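Local coordinates for manganese-containing pseudocatalase (Thermus thermophilus, PDB 2V8T), which disproportionates hydrogen peroxide into water and oxygen as a manganese catalase, using a pair of manganese ions in each subunit, at the interface of chains A and B. Coordinates in Å, arbitrary orientation; residue numbers count along the deposited sequence, not the author numbering. Chains: chain A/B, Manganese-containing pseudocatalase.

The interface of chains A and B. Residues chain A 1-2, 68, 241; chain B 3-5.
The aliphatic stem of B:Arg4 runs alongside the ring of A:Phe2, both reaching in one direction, and ring atom CE2 of A:Phe2 meets CG of B:Arg4 at 3.6 Å. Further out, CZ of the phenyl ring sits over one face of the guanidinium, displaced toward its rim, with the planes 49° apart: a tilted cover rather than a parallel stack. Phenylalanine suits this place because its flat hydrocarbon surface can line both the methylenes and the charged head. With CG anti to the backbone N (chi1 -175°) and the chain extended as far as NE, the arginine threads between A:Phe2 and A:Tyr241, its long stem filling the space between two rings. The tyrosine, an aromatic wall with a polar tip, comes in across the stem, its ring nearly perpendicular to the guanidinium and CE2 3.8 Å from CD of B:Arg4. From a third direction A:Thr68, small enough to fit close to the strand, sets its methyl CG2 against the backbone of B:Leu3 and B:Arg4.

Toward the polar rim, the phenol OH of A:Tyr241 lies 3.1 Å from NE of B:Arg4, but above the guanidinium plane and well off the N-H direction, a polar contact rather than a well-formed hydrogen bond. An alanine in place of B:Arg4 would probably open a gap between the phenyl and phenol rings, leaving both without the chain packed between them. Main-chain atoms close the edge, so side-chain identity matters little to these bonds: the N-terminal amino group of A:Met1 (N) donates to O of B:Ile5 at 2.9 Å, in that carbonyl's plane, and N of B:Ile5 returns a nearly straight bond (174° at H) to O of A:Met1.

This pair flanks an antiparallel bridge between A:Phe2 and B:Arg4, joining strands 2-4 of both chains across the two-fold interface; A:Thr68 contributes from helix 57-85 and A:Tyr241 from a loop.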
# COMPACT_ATOMS: atom_id res chain seq x y z
N MET A 1 26.54 12.12 11.64
CA MET A 1 27.28 11.23 10.68
C MET A 1 27.46 9.89 11.38
O MET A 1 27.31 9.80 12.59
CB MET A 1 28.64 11.81 10.27
CG MET A 1 28.58 13.00 9.36
SD MET A 1 30.23 13.54 8.81
CE MET A 1 30.75 14.43 10.27
N PHE A 2 27.85 8.89 10.58
CA PHE A 2 28.01 7.55 11.07
C PHE A 2 29.29 6.91 10.55
O PHE A 2 29.79 7.28 9.47
CB PHE A 2 26.80 6.68 10.67
CG PHE A 2 25.52 7.16 11.32
CD1 PHE A 2 24.80 8.23 10.80
CD2 PHE A 2 25.09 6.58 12.53
CE1 PHE A 2 23.66 8.70 11.46
CE2 PHE A 2 23.96 7.01 13.16
CZ PHE A 2 23.26 8.09 12.63
N THR A 68 21.60 4.14 17.08
CA THR A 68 22.83 3.62 16.50
C THR A 68 22.97 2.12 16.75
O THR A 68 23.38 1.37 15.89
CB THR A 68 24.04 4.40 17.03
OG1 THR A 68 23.78 5.78 16.86
CG2 THR A 68 25.30 4.02 16.29
N TYR A 241 27.58 11.66 23.23
CA TYR A 241 26.59 10.93 24.01
C TYR A 241 27.17 10.38 25.30
O TYR A 241 26.95 9.24 25.69
CB TYR A 241 25.87 9.82 23.19
CG TYR A 241 25.50 10.28 21.81
CD1 TYR A 241 24.78 11.45 21.56
CD2 TYR A 241 25.97 9.60 20.70
CE1 TYR A 241 24.53 11.90 20.27
CE2 TYR A 241 25.71 10.04 19.41
CZ TYR A 241 25.00 11.22 19.19
OH TYR A 241 24.78 11.62 17.89
N LEU B 3 28.87 3.28 14.51
CA LEU B 3 29.09 4.33 15.49
C LEU B 3 28.47 5.62 14.95
O LEU B 3 28.26 5.76 13.73
CB LEU B 3 30.58 4.59 15.72
CG LEU B 3 31.41 3.37 16.12
CD1 LEU B 3 32.90 3.77 16.15
CD2 LEU B 3 30.94 2.80 17.48
N ARG B 4 28.19 6.55 15.85
CA ARG B 4 27.58 7.82 15.49
C ARG B 4 28.45 8.98 15.99
O ARG B 4 28.95 8.93 17.11
CB ARG B 4 26.17 7.90 16.08
CG ARG B 4 25.38 9.14 15.69
CD ARG B 4 23.96 9.02 16.23
NE ARG B 4 23.16 10.14 15.76
CZ ARG B 4 21.84 10.10 15.64
NH1 ARG B 4 21.15 9.02 15.97
NH2 ARG B 4 21.19 11.13 15.13
N ILE B 5 28.56 10.01 15.16
CA ILE B 5 29.18 11.28 15.47
C ILE B 5 28.09 12.33 15.44
O ILE B 5 27.31 12.38 14.46
CB ILE B 5 30.26 11.60 14.41
CG1 ILE B 5 31.37 10.56 14.41
CG2 ILE B 5 30.81 13.02 14.63
CD1 ILE B 5 32.19 10.58 13.13